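Local coordinates for deacetylase EF_0837 (Enterococcus faecalis, PDB 2ICS), which binds two zinc ions per subunit and works in vitro as an esterase that deacetylates acetyl-(R)-mandelate, though with very low efficiency, at residues 120-124 with 125-129; 128-131 with 132-135; 156-159 with 160-163; 165-168 with 169-173; 271-274 with 275-279. One frame throughout, in Å; residues are numbered along the deposited sequence.

Contact 1: residues 120-124 with 125-129. With ADE (adenine), chain D.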
loop_
_atom_site.group_PDB
_atom_site.type_symbol
_atom_site.label_atom_id
_atom_site.label_comp_id
_atom_site.label_asym_id
_atom_site.label_seq_id
_atom_site.Cartn_x
_atom_site.Cartn_y
_atom_site.Cartn_z
ATOM N N TRP A 120 18.385 6.170 -10.684
ATOM C CA TRP A 120 17.585 5.820 -11.855
ATOM C C TRP A 120 16.439 4.867 -11.537
ATOM O O TRP A 120 15.786 4.343 -12.438
ATOM C CB TRP A 120 18.464 5.221 -12.961
ATOM C CG TRP A 120 19.397 6.226 -13.566
ATOM C CD1 TRP A 120 20.732 6.362 -13.316
ATOM C CD2 TRP A 120 19.049 7.275 -14.474
ATOM N NE1 TRP A 120 21.237 7.436 -14.010
ATOM C CE2 TRP A 120 20.224 8.014 -14.730
ATOM C CE3 TRP A 120 17.854 7.665 -15.097
ATOM C CZ2 TRP A 120 20.242 9.125 -15.582
ATOM C CZ3 TRP A 120 17.872 8.771 -15.947
ATOM C CH2 TRP A 120 19.061 9.488 -16.180
ATOM N N GLY A 121 16.180 4.654 -10.254
ATOM C CA GLY A 121 15.104 3.760 -9.879
ATOM C C GLY A 121 15.380 2.321 -10.275
ATOM O O GLY A 121 16.517 1.853 -10.224
ATOM N N ILE A 122 14.334 1.621 -10.687
ATOM C CA ILE A 122 14.450 0.219 -11.069
ATOM C C ILE A 122 14.678 -0.005 -12.563
ATOM O O ILE A 122 14.221 -1.007 -13.103
ATOM C CB ILE A 122 13.180 -0.544 -10.672
ATOM C CG1 ILE A 122 11.990 0.078 -11.406
ATOM C CG2 ILE A 122 12.979 -0.492 -9.158
ATOM C CD1 ILE A 122 10.656 -0.430 -10.972
ATOM N N VAL A 123 15.370 0.916 -13.229
ATOM C CA VAL A 123 15.631 0.766 -14.662
ATOM C C VAL A 123 16.153 -0.640 -14.945
ATOM O O VAL A 123 15.587 -1.373 -15.757
ATOM C CB VAL A 123 16.660 1.804 -15.162
ATOM C CG1 VAL A 123 16.051 3.197 -15.106
ATOM C CG2 VAL A 123 17.920 1.747 -14.315
ATOM N N ALA A 124 17.233 -1.011 -14.271
ATOM C CA ALA A 124 17.799 -2.340 -14.427
ATOM C C ALA A 124 17.168 -3.180 -13.323
ATOM O O ALA A 124 16.264 -2.717 -12.634
ATOM C CB ALA A 124 19.312 -2.294 -14.260
ATOM N N GLN A 125 17.635 -4.408 -13.150
ATOM C CA GLN A 125 17.087 -5.264 -12.105
ATOM C C GLN A 125 17.937 -5.150 -10.844
ATOM O O GLN A 125 17.457 -5.393 -9.738
ATOM C CB GLN A 125 17.055 -6.721 -12.576
ATOM C CG GLN A 125 16.540 -7.714 -11.533
ATOM C CD GLN A 125 15.079 -7.493 -11.169
ATOM O OE1 GLN A 125 14.196 -7.559 -12.030
ATOM N NE2 GLN A 125 14.818 -7.236 -9.891
ATOM N N ASP A 126 19.197 -4.767 -11.021
ATOM C CA ASP A 126 20.133 -4.641 -9.907
ATOM C C ASP A 126 20.603 -3.206 -9.696
ATOM O O ASP A 126 21.801 -2.924 -9.752
ATOM C CB ASP A 126 21.344 -5.547 -10.153
ATOM C CG ASP A 126 22.022 -5.275 -11.498
ATOM O OD1 ASP A 126 23.029 -5.953 -11.805
ATOM O OD2 ASP A 126 21.553 -4.389 -12.247
ATOM N N GLU A 127 19.666 -2.303 -9.427
ATOM C CA GLU A 127 20.018 -0.902 -9.245
ATOM C C GLU A 127 20.815 -0.570 -7.986
ATOM O O GLU A 127 21.160 0.587 -7.758
ATOM C CB GLU A 127 18.759 -0.031 -9.347
ATOM C CG GLU A 127 17.461 -0.764 -9.062
ATOM C CD GLU A 127 17.047 -0.635 -7.624
ATOM O OE1 GLU A 127 15.998 -1.199 -7.238
ATOM O OE2 GLU A 127 17.783 0.044 -6.881
ATOM N N LEU A 128 21.119 -1.576 -7.173
ATOM C CA LEU A 128 21.918 -1.342 -5.973
ATOM C C LEU A 128 23.267 -2.062 -6.074
ATOM O O LEU A 128 24.059 -2.060 -5.131
ATOM C CB LEU A 128 21.166 -1.788 -4.715
ATOM C CG LEU A 128 19.924 -0.968 -4.334
ATOM C CD1 LEU A 128 19.412 -1.428 -2.975
ATOM C CD2 LEU A 128 20.269 0.522 -4.283
ATOM N N ALA A 129 23.522 -2.663 -7.235
ATOM C CA ALA A 129 24.768 -3.380 -7.498
ATOM C C ALA A 129 25.909 -2.384 -7.723
ATOM O O ALA A 129 27.070 -2.681 -7.446
ATOM C CB ALA A 129 24.602 -4.276 -8.720
HETATM N N9 ADE D . 12.963 -10.030 -7.870
HETATM C C8 ADE D . 12.917 -10.126 -6.507
HETATM N N7 ADE D . 12.088 -9.246 -6.018
HETATM C C5 ADE D . 11.546 -8.528 -7.031
HETATM C C6 ADE D . 10.606 -7.459 -7.127
HETATM N N6 ADE D . 10.025 -6.927 -5.988
HETATM N N1 ADE D . 10.294 -6.976 -8.353
HETATM C C2 ADE D . 10.844 -7.476 -9.473
HETATM N N3 ADE D . 11.731 -8.477 -9.426
HETATM C C4 ADE D . 12.105 -9.025 -8.245
#
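On one side of the Glu127 carboxylate plane stand two groups of the preceding turn: the carbonyl oxygen of Gly121, and the methyl CG2 of Ile122, 3.6 Å from Glu127 OE1. The Ile122 and Glu127 side chains run side by side and point the same way. OE1 has its main partner elsewhere, in a salt bridge to Arg156 NE. The second flat group, the amide of Gln125, lines the adenine pocket: it stands above the adenine plane, just outside its N3-C4 rim, with the two planes about 45° apart and Gln125 NE2 3.4 Å from adenine N3. Gln125 gets there by starting anti to its own nitrogen and bending at chi2 (65°). Glu127 CG is pressed to 3.0 Å from Gly121 O, and the Glu127 chi1 of 23° is far from staggered, which may reflect strain. Two beta turns shape this stretch, a type II' from Trp120 to Val123 and a type I from Asp126 to Ala129, the latter closed by Ala129 N to Asp126 O. The whole belongs to the loop between strand 110-114 and helix 136-145, with Ile122 and Gln125 against strand 156-157 and Leu128 bonded through its backbone to Val161 of helix 159-162.

Contact 2: residues 128-131 with 132-135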
loop_
_atom_site.group_PDB
_atom_site.type_symbol
_atom_site.label_atom_id
_atom_site.label_comp_id
_atom_site.label_asym_id
_atom_site.label_seq_id
_atom_site.Cartn_x
_atom_site.Cartn_y
_atom_site.Cartn_z
ATOM N N LEU A 128 21.119 -1.576 -7.173
ATOM C CA LEU A 128 21.918 -1.342 -5.973
ATOM C C LEU A 128 23.267 -2.062 -6.074
ATOM O O LEU A 128 24.059 -2.060 -5.131
ATOM C CB LEU A 128 21.166 -1.788 -4.715
ATOM C CG LEU A 128 19.924 -0.968 -4.334
ATOM C CD1 LEU A 128 19.412 -1.428 -2.975
ATOM C CD2 LEU A 128 20.269 0.522 -4.283
ATOM N N ALA A 129 23.522 -2.663 -7.235
ATOM C CA ALA A 129 24.768 -3.380 -7.498
ATOM C C ALA A 129 25.909 -2.384 -7.723
ATOM O O ALA A 129 27.070 -2.681 -7.446
ATOM C CB ALA A 129 24.602 -4.276 -8.720
ATOM N N ASP A 130 25.567 -1.203 -8.234
ATOM C CA ASP A 130 26.543 -0.140 -8.476
ATOM C C ASP A 130 26.240 0.979 -7.484
ATOM O O ASP A 130 25.297 1.744 -7.673
ATOM C CB ASP A 130 26.414 0.392 -9.909
ATOM C CG ASP A 130 27.398 1.520 -10.210
ATOM O OD1 ASP A 130 28.065 2.016 -9.270
ATOM O OD2 ASP A 130 27.498 1.920 -11.391
ATOM N N LEU A 131 27.044 1.074 -6.433
ATOM C CA LEU A 131 26.847 2.079 -5.395
ATOM C C LEU A 131 26.940 3.547 -5.812
ATOM O O LEU A 131 26.410 4.421 -5.123
ATOM C CB LEU A 131 27.818 1.822 -4.250
ATOM C CG LEU A 131 27.184 1.449 -2.912
ATOM C CD1 LEU A 131 26.176 0.320 -3.101
ATOM C CD2 LEU A 131 28.282 1.049 -1.934
ATOM N N SER A 132 27.608 3.832 -6.923
ATOM C CA SER A 132 27.727 5.218 -7.361
ATOM C C SER A 132 26.351 5.784 -7.700
ATOM O O SER A 132 26.145 6.997 -7.658
ATOM C CB SER A 132 28.653 5.325 -8.581
ATOM O OG SER A 132 28.141 4.604 -9.689
ATOM N N LYS A 133 25.414 4.899 -8.032
ATOM C CA LYS A 133 24.055 5.308 -8.377
ATOM C C LYS A 133 23.287 5.782 -7.151
ATOM O O LYS A 133 22.264 6.457 -7.271
ATOM C CB LYS A 133 23.291 4.150 -9.012
ATOM C CG LYS A 133 23.850 3.645 -10.330
ATOM C CD LYS A 133 22.992 2.489 -10.839
ATOM C CE LYS A 133 23.494 1.929 -12.152
ATOM N NZ LYS A 133 22.641 0.789 -12.600
ATOM N N VAL A 134 23.784 5.424 -5.974
ATOM C CA VAL A 134 23.138 5.796 -4.724
ATOM C C VAL A 134 23.741 7.067 -4.135
ATOM O O VAL A 134 24.584 7.003 -3.237
ATOM C CB VAL A 134 23.259 4.653 -3.689
ATOM C CG1 VAL A 134 22.628 5.066 -2.368
ATOM C CG2 VAL A 134 22.584 3.403 -4.223
ATOM N N GLN A 135 23.305 8.218 -4.643
ATOM C CA GLN A 135 23.804 9.507 -4.160
ATOM C C GLN A 135 22.826 10.155 -3.190
ATOM O O GLN A 135 21.720 10.536 -3.574
ATOM C CB GLN A 135 24.050 10.465 -5.330
ATOM C CG GLN A 135 25.178 10.063 -6.261
ATOM C CD GLN A 135 25.399 11.075 -7.377
ATOM O OE1 GLN A 135 25.731 12.240 -7.124
ATOM N NE2 GLN A 135 25.213 10.635 -8.620
#
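Asp130 turns back over Ser132 and Lys133, the residues that follow it round the turn. Its CB meets Lys133 CE at 4.0 Å, where the extended lysine chain crosses the aspartate at about a right angle. From there CG lies anti to the backbone nitrogen (chi1 179°), which carries the carboxylate over Ser132. OD1 accepts two bonds from that one residue: Ser132 OG at 2.6 Å and Ser132 N at 3.0 Å. Both donors come from the same face of the carboxylate, well above its plane, and together they fix its rotation. The other oxygen, OD2, is 5.1 Å from Lys133 NZ, too far for a salt bridge, though the opposite charges may attract weakly. In the backbone, the Asp130 and Leu131 carbonyls receive Lys133 N and Val134 N, the latter at 2.9 Å, each bond closing over three residues. On the inner side Leu128 CD2 touches Val134 CG2 at 3.7 Å; these two residues also lean on Pro169 and Leu172 of helix 168-178. The side-chain bond from OD1 to the nitrogen two residues on is an Asx turn, here opening a single 3-10 turn at the protein surface, shortly before Gln135 takes the N-cap position of helix 136-145.

Contact 3: residues 156-159 with 160-163. With ADE (adenine), chain D.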
loop_
_atom_site.group_PDB
_atom_site.type_symbol
_atom_site.label_atom_id
_atom_site.label_comp_id
_atom_site.label_asym_id
_atom_site.label_seq_id
_atom_site.Cartn_x
_atom_site.Cartn_y
_atom_site.Cartn_z
ATOM N N ARG A 156 15.353 -1.803 -2.035
ATOM C CA ARG A 156 15.043 -3.205 -2.299
ATOM C C ARG A 156 16.206 -4.090 -1.893
ATOM O O ARG A 156 17.104 -4.358 -2.688
ATOM C CB ARG A 156 14.707 -3.405 -3.778
ATOM C CG ARG A 156 13.461 -2.652 -4.229
ATOM C CD ARG A 156 12.909 -3.242 -5.520
ATOM N NE ARG A 156 13.872 -3.177 -6.617
ATOM C CZ ARG A 156 13.862 -3.997 -7.661
ATOM N NH1 ARG A 156 12.939 -4.947 -7.750
ATOM N NH2 ARG A 156 14.778 -3.875 -8.616
HETATM N N MSE A 157 16.170 -4.559 -0.649
HETATM C CA MSE A 157 17.243 -5.381 -0.106
HETATM C C MSE A 157 17.149 -6.894 -0.344
HETATM O O MSE A 157 16.800 -7.650 0.565
HETATM C CB MSE A 157 17.377 -5.102 1.396
HETATM C CG MSE A 157 17.581 -3.623 1.745
HETATM SE SE MSE A 157 19.109 -2.814 0.837
HETATM C CE MSE A 157 18.744 -0.951 1.122
ATOM N N SER A 158 17.465 -7.328 -1.562
ATOM C CA SER A 158 17.448 -8.749 -1.890
ATOM C C SER A 158 18.506 -9.097 -2.939
ATOM O O SER A 158 18.942 -8.244 -3.717
ATOM C CB SER A 158 16.064 -9.191 -2.375
ATOM O OG SER A 158 15.803 -8.737 -3.690
ATOM N N ARG A 159 18.905 -10.364 -2.937
ATOM C CA ARG A 159 19.921 -10.917 -3.829
ATOM C C ARG A 159 20.108 -10.313 -5.220
ATOM O O ARG A 159 21.181 -9.810 -5.541
ATOM C CB ARG A 159 19.691 -12.430 -3.974
ATOM C CG ARG A 159 20.634 -13.131 -4.945
ATOM C CD ARG A 159 20.498 -14.646 -4.855
ATOM N NE ARG A 159 19.134 -15.102 -5.116
ATOM C CZ ARG A 159 18.582 -15.190 -6.325
ATOM N NH1 ARG A 159 19.278 -14.853 -7.407
ATOM N NH2 ARG A 159 17.328 -15.617 -6.457
ATOM N N THR A 160 19.074 -10.379 -6.049
ATOM C CA THR A 160 19.165 -9.879 -7.415
ATOM C C THR A 160 19.274 -8.362 -7.533
ATOM O O THR A 160 19.498 -7.838 -8.620
ATOM C CB THR A 160 17.957 -10.356 -8.261
ATOM O OG1 THR A 160 16.762 -9.707 -7.809
ATOM C CG2 THR A 160 17.781 -11.872 -8.134
ATOM N N VAL A 161 19.135 -7.653 -6.421
ATOM C CA VAL A 161 19.210 -6.200 -6.463
ATOM C C VAL A 161 20.555 -5.625 -6.044
ATOM O O VAL A 161 21.076 -4.714 -6.691
ATOM C CB VAL A 161 18.125 -5.555 -5.555
ATOM C CG1 VAL A 161 18.142 -4.042 -5.712
ATOM C CG2 VAL A 161 16.752 -6.109 -5.897
ATOM N N ILE A 162 21.119 -6.170 -4.971
ATOM C CA ILE A 162 22.366 -5.670 -4.399
ATOM C C ILE A 162 23.705 -6.177 -4.911
ATOM O O ILE A 162 24.739 -5.694 -4.465
ATOM C CB ILE A 162 22.383 -5.902 -2.883
ATOM C CG1 ILE A 162 22.392 -7.412 -2.608
ATOM C CG2 ILE A 162 21.178 -5.227 -2.234
ATOM C CD1 ILE A 162 22.629 -7.777 -1.156
ATOM N N GLY A 163 23.711 -7.144 -5.819
ATOM C CA GLY A 163 24.982 -7.657 -6.303
ATOM C C GLY A 163 25.869 -8.095 -5.146
ATOM O O GLY A 163 25.495 -8.973 -4.376
HETATM N N9 ADE D . 12.963 -10.030 -7.870
HETATM C C8 ADE D . 12.917 -10.126 -6.507
HETATM N N7 ADE D . 12.088 -9.246 -6.018
HETATM C C5 ADE D . 11.546 -8.528 -7.031
HETATM C C6 ADE D . 10.606 -7.459 -7.127
HETATM N N6 ADE D . 10.025 -6.927 -5.988
HETATM N N1 ADE D . 10.294 -6.976 -8.353
HETATM C C2 ADE D . 10.844 -7.476 -9.473
HETATM N N3 ADE D . 11.731 -8.477 -9.426
HETATM C C4 ADE D . 12.105 -9.025 -8.245
HETATM O O HOH W 1 15.666 -10.962 -5.003
#
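Here the chain leaves strand 156-157 and bends into the short helix 159-162, in the wall of the adenine pocket of this TIM barrel. Arg156 and Val161 cross at about a right angle: the methyl Val161 CG2 sits over the centre of the guanidinium, 3.9 Å above its plane, while its other methyl, CG1, presses on the Arg156 carbonyl oxygen. At the guanidinium's edge lies adenine, with Arg156 NH1 3.4 Å from adenine N1. The arginine chain bends at chi3 (-60°) to bring that edge round to the ligand. Ser158 starts the helix. Its carbonyl oxygen takes both Val161 N, at 2.8 Å, and Ile162 N, at 3.3 Å, from opposite faces of the carbonyl plane. Ser158 OG lies between its own nitrogen and carbonyl carbon (chi1 74°), where it touches Val161 CG2 at 3.6 Å and bonds to the zinc ligand His188. A water 2.6 Å from Ser158 OG also reaches Thr160 OG1, at 3.3 Å. On the outer side, Thr160 CG2 covers one face of the Arg159 guanidinium. With a methyl on its face and a carboxylate, that of Glu127, gripping NE, the Arg156 group has little freedom to rotate and holds NH1 toward the ligand, consistent with a transition-state-stabilising role, as in related enzymes; Ser158, bonded to the zinc ligand His188, probably steadies that ligand from the second shell.

Contact 4: residues 165-168 with 169-173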
loop_
_atom_site.group_PDB
_atom_site.type_symbol
_atom_site.label_atom_id
_atom_site.label_comp_id
_atom_site.label_asym_id
_atom_site.label_seq_id
_atom_site.Cartn_x
_atom_site.Cartn_y
_atom_site.Cartn_z
ATOM N N ASN A 165 27.140 -5.774 -2.890
ATOM C CA ASN A 165 27.144 -4.700 -1.898
ATOM C C ASN A 165 26.538 -5.034 -0.534
ATOM O O ASN A 165 26.459 -4.172 0.339
ATOM C CB ASN A 165 26.476 -3.461 -2.496
ATOM C CG ASN A 165 27.277 -2.878 -3.650
ATOM O OD1 ASN A 165 26.719 -2.302 -4.588
ATOM N ND2 ASN A 165 28.597 -3.020 -3.581
ATOM N N GLY A 166 26.126 -6.284 -0.353
ATOM C CA GLY A 166 25.565 -6.715 0.918
ATOM C C GLY A 166 24.526 -5.828 1.589
ATOM O O GLY A 166 23.536 -5.431 0.973
ATOM N N ILE A 167 24.760 -5.515 2.862
ATOM C CA ILE A 167 23.842 -4.699 3.653
ATOM C C ILE A 167 24.117 -3.200 3.527
ATOM O O ILE A 167 23.306 -2.371 3.951
ATOM C CB ILE A 167 23.933 -5.091 5.152
ATOM C CG1 ILE A 167 22.725 -4.555 5.919
ATOM C CG2 ILE A 167 25.212 -4.529 5.760
ATOM C CD1 ILE A 167 21.409 -5.186 5.513
ATOM N N THR A 168 25.258 -2.861 2.942
ATOM C CA THR A 168 25.666 -1.470 2.776
ATOM C C THR A 168 24.588 -0.528 2.222
ATOM O O THR A 168 24.474 0.613 2.667
ATOM C CB THR A 168 26.922 -1.367 1.875
ATOM O OG1 THR A 168 27.953 -2.225 2.385
ATOM C CG2 THR A 168 27.442 0.058 1.853
ATOM N N PRO A 169 23.791 -0.986 1.240
ATOM C CA PRO A 169 22.752 -0.105 0.691
ATOM C C PRO A 169 21.727 0.341 1.729
ATOM O O PRO A 169 21.233 1.470 1.678
ATOM C CB PRO A 169 22.129 -0.958 -0.414
ATOM C CG PRO A 169 23.292 -1.796 -0.874
ATOM C CD PRO A 169 23.899 -2.220 0.440
ATOM N N LEU A 170 21.407 -0.547 2.667
ATOM C CA LEU A 170 20.443 -0.222 3.708
ATOM C C LEU A 170 21.018 0.820 4.661
ATOM O O LEU A 170 20.311 1.735 5.080
ATOM C CB LEU A 170 20.035 -1.485 4.479
ATOM C CG LEU A 170 18.972 -1.320 5.578
ATOM C CD1 LEU A 170 17.707 -0.682 5.004
ATOM C CD2 LEU A 170 18.652 -2.679 6.185
ATOM N N GLU A 171 22.299 0.692 4.999
ATOM C CA GLU A 171 22.928 1.660 5.897
ATOM C C GLU A 171 22.825 3.037 5.261
ATOM O O GLU A 171 22.546 4.019 5.937
ATOM C CB GLU A 171 24.406 1.334 6.127
ATOM C CG GLU A 171 24.676 0.081 6.926
ATOM C CD GLU A 171 26.142 -0.038 7.294
ATOM O OE1 GLU A 171 26.643 0.847 8.025
ATOM O OE2 GLU A 171 26.795 -1.004 6.849
ATOM N N LEU A 172 23.067 3.095 3.953
ATOM C CA LEU A 172 22.985 4.344 3.212
ATOM C C LEU A 172 21.544 4.854 3.262
ATOM O O LEU A 172 21.307 6.058 3.366
ATOM C CB LEU A 172 23.404 4.135 1.752
ATOM C CG LEU A 172 24.869 3.795 1.453
ATOM C CD1 LEU A 172 25.036 3.603 -0.046
ATOM C CD2 LEU A 172 25.788 4.909 1.949
ATOM N N ALA A 173 20.588 3.930 3.192
ATOM C CA ALA A 173 19.175 4.297 3.237
ATOM C C ALA A 173 18.855 4.939 4.588
ATOM O O ALA A 173 18.183 5.965 4.652
ATOM C CB ALA A 173 18.302 3.062 3.010
HETATM O O HOH W 2 28.732 -2.070 5.016
#
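Ile167 and Pro169 carry the tight half of this contact, where a type II' turn from Asn165 to Thr168 runs into the first turn of helix 168-178. Gly166 takes the positive-phi place of that turn (46°). The proline ring folds back over it, bringing Pro169 CG to 3.9 Å from Asn165 CB. A proline suits this position, since the nitrogens at the start of a helix have no partner in a preceding turn. Beside it, Ile167 sends CG1 anti to its nitrogen (chi1 -164°), and CD1 ends against Leu170 CD2 at 3.8 Å. The same two side chains pack on Leu202 of helix 196-202, and Pro169 and Leu170 on Met157 of strand 156-157, so this face joins the helix to its neighbours. The backbone is bonded as at a helix start: Ile167 O receives Leu170 N at 2.9 Å and, weakly, Glu171 N. The other side is looser and wetter. Glu171 crosses Ile167 at about a right angle and comes no nearer to its side chain than 4.0 Å, OE2 to CG2. Instead a water ties Glu171 to the turn, lying 2.7 Å from Thr168 OG1 and donating a hydrogen to Glu171 OE2 at 2.9 Å.

Contact 5: residues 271-274 with 275-279. With ZN (zinc ion), chain B.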
loop_
_atom_site.group_PDB
_atom_site.type_symbol
_atom_site.label_atom_id
_atom_site.label_comp_id
_atom_site.label_asym_id
_atom_site.label_seq_id
_atom_site.Cartn_x
_atom_site.Cartn_y
_atom_site.Cartn_z
ATOM N N THR A 271 -0.543 -4.345 -2.620
ATOM C CA THR A 271 -0.465 -5.272 -3.743
ATOM C C THR A 271 0.850 -5.510 -4.468
ATOM O O THR A 271 1.056 -6.601 -5.006
ATOM C CB THR A 271 -1.440 -4.837 -4.836
ATOM O OG1 THR A 271 -1.056 -3.532 -5.296
ATOM C CG2 THR A 271 -2.868 -4.782 -4.298
ATOM N N ASP A 272 1.728 -4.508 -4.486
ATOM C CA ASP A 272 2.973 -4.582 -5.255
ATOM C C ASP A 272 2.536 -4.966 -6.666
ATOM O O ASP A 272 3.115 -5.829 -7.319
ATOM C CB ASP A 272 3.950 -5.619 -4.727
ATOM C CG ASP A 272 5.209 -5.699 -5.584
ATOM O OD1 ASP A 272 5.566 -4.675 -6.199
ATOM O OD2 ASP A 272 5.849 -6.768 -5.648
ATOM N N ILE A 273 1.485 -4.297 -7.113
ATOM C CA ILE A 273 0.882 -4.535 -8.412
ATOM C C ILE A 273 1.541 -3.756 -9.552
ATOM O O ILE A 273 2.075 -2.661 -9.362
ATOM C CB ILE A 273 -0.611 -4.141 -8.355
ATOM C CG1 ILE A 273 -1.347 -4.603 -9.605
ATOM C CG2 ILE A 273 -0.741 -2.614 -8.221
ATOM C CD1 ILE A 273 -2.853 -4.379 -9.513
ATOM N N TYR A 274 1.514 -4.353 -10.735
ATOM C CA TYR A 274 2.010 -3.716 -11.947
ATOM C C TYR A 274 1.250 -4.451 -13.046
ATOM O O TYR A 274 0.689 -5.523 -12.791
ATOM C CB TYR A 274 3.542 -3.802 -12.069
ATOM C CG TYR A 274 4.144 -5.110 -12.495
ATOM C CD1 TYR A 274 4.673 -5.263 -13.778
ATOM C CD2 TYR A 274 4.258 -6.171 -11.603
ATOM C CE1 TYR A 274 5.305 -6.443 -14.156
ATOM C CE2 TYR A 274 4.886 -7.354 -11.969
ATOM C CZ TYR A 274 5.408 -7.485 -13.245
ATOM O OH TYR A 274 6.037 -8.653 -13.609
ATOM N N ILE A 275 1.199 -3.880 -14.243
ATOM C CA ILE A 275 0.400 -4.461 -15.313
ATOM C C ILE A 275 0.411 -5.981 -15.482
ATOM O O ILE A 275 -0.645 -6.583 -15.666
ATOM C CB ILE A 275 0.711 -3.773 -16.671
ATOM C CG1 ILE A 275 -0.421 -4.063 -17.660
ATOM C CG2 ILE A 275 2.047 -4.253 -17.231
ATOM C CD1 ILE A 275 -0.487 -3.091 -18.830
ATOM N N ARG A 276 1.577 -6.607 -15.391
ATOM C CA ARG A 276 1.665 -8.053 -15.570
ATOM C C ARG A 276 0.954 -8.898 -14.517
ATOM O O ARG A 276 0.187 -9.799 -14.872
ATOM C CB ARG A 276 3.132 -8.490 -15.681
ATOM C CG ARG A 276 3.842 -7.919 -16.906
ATOM C CD ARG A 276 5.299 -8.378 -17.005
ATOM N NE ARG A 276 5.416 -9.825 -17.175
ATOM C CZ ARG A 276 6.565 -10.465 -17.382
ATOM N NH1 ARG A 276 7.707 -9.787 -17.446
ATOM N NH2 ARG A 276 6.572 -11.786 -17.525
ATOM N N ASN A 277 1.186 -8.634 -13.230
ATOM C CA ASN A 277 0.497 -9.441 -12.228
ATOM C C ASN A 277 -0.947 -9.000 -12.028
ATOM O O ASN A 277 -1.727 -9.701 -11.391
ATOM C CB ASN A 277 1.252 -9.479 -10.881
ATOM C CG ASN A 277 1.434 -8.114 -10.253
ATOM O OD1 ASN A 277 0.528 -7.287 -10.255
ATOM N ND2 ASN A 277 2.612 -7.885 -9.682
ATOM N N ARG A 278 -1.309 -7.846 -12.587
ATOM C CA ARG A 278 -2.686 -7.361 -12.491
ATOM C C ARG A 278 -3.533 -8.040 -13.562
ATOM O O ARG A 278 -4.640 -8.510 -13.288
ATOM C CB ARG A 278 -2.771 -5.840 -12.702
ATOM C CG ARG A 278 -4.178 -5.383 -13.117
ATOM C CD ARG A 278 -4.373 -3.874 -13.078
ATOM N NE ARG A 278 -3.697 -3.165 -14.162
ATOM C CZ ARG A 278 -4.116 -3.129 -15.426
ATOM N NH1 ARG A 278 -5.227 -3.767 -15.789
ATOM N NH2 ARG A 278 -3.424 -2.445 -16.329
ATOM N N GLU A 279 -3.013 -8.070 -14.787
ATOM C CA GLU A 279 -3.730 -8.676 -15.905
ATOM C C GLU A 279 -3.780 -10.192 -15.822
ATOM O O GLU A 279 -4.826 -10.794 -16.034
ATOM C CB GLU A 279 -3.091 -8.287 -17.248
ATOM C CG GLU A 279 -3.431 -6.896 -17.760
ATOM C CD GLU A 279 -2.875 -6.623 -19.160
ATOM O OE1 GLU A 279 -2.992 -5.477 -19.631
ATOM O OE2 GLU A 279 -2.323 -7.554 -19.791
HETATM ZN ZN ZN B . 7.388 -3.460 -5.793
HETATM O O HOH W 3 5.643 -8.397 -8.335
HETATM O O HOH W 4 7.846 -5.322 -5.179
#
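Asp272 and Asn277 link the metal to the helix that follows. The aspartate binds zinc through OD1 at 2.2 Å; the same ion holds a water at 2.0 Å, and His60, His62 and the carboxylated Lys154 complete its shell. One step out, the Asp272 carbonyl oxygen receives Asn277 ND2 at 3.2 Å, tilted a little from the carbonyl plane. A second water also spans the gap, donating to Asp272 OD2 and accepting a weak bond from Asn277 ND2. Asp272 itself has a left-handed backbone (phi 52°), which may let its side chain and its carbonyl oxygen serve these different partners. A metal-binding aspartate at the C-terminal end of the eighth barrel strand is a hallmark of the amidohydrolase superfamily, and here it is followed at once by helix 275-279. Tyr274 is the N-cap of that helix, and Asn277, three residues on, returns OD1 to Tyr274 N at 3.1 Å in a nearly straight bond (161°). This is the half of a capping box made by the N3 side chain. Arg278 N bonds to Tyr274 O. The tyrosine ring folds over the helix start, with the nitrogens of Arg276 and Asn277 over one face, offset toward its rim; the Asn277 amide stands almost perpendicular to the ring (81°), its ND2 3.1 Å from Tyr274 CD2. Arg276 runs alongside it, CB 3.4 Å from Tyr274 CE1. Farther out, Ile273 CD1 packs on Arg278 CB at 3.5 Å, and Arg278 carries its guanidinium on to a salt bridge with Asp72.

Overall arrangement
Contacts 1 to 4 form one cluster on the same side of the chain's centre, while contact 5 faces them across the active site. Contacts 1 and 3, with centres 9 Å apart, both touch adenine and are joined by the charge pair of Glu127 and Arg156. Contact 2 carries the loop of contact 1 outward and meets contact 4, where Val134 CG1 lies 3.7 Å from Leu172 CD1. Contact 4 backs contact 3 through Met157. Contact 5 supplies a zinc ligand; its nearest atoms are about 8 Å from those of contacts 1 and 3, across the space that holds metals and adenine, and about 17 Å from those of contact 4.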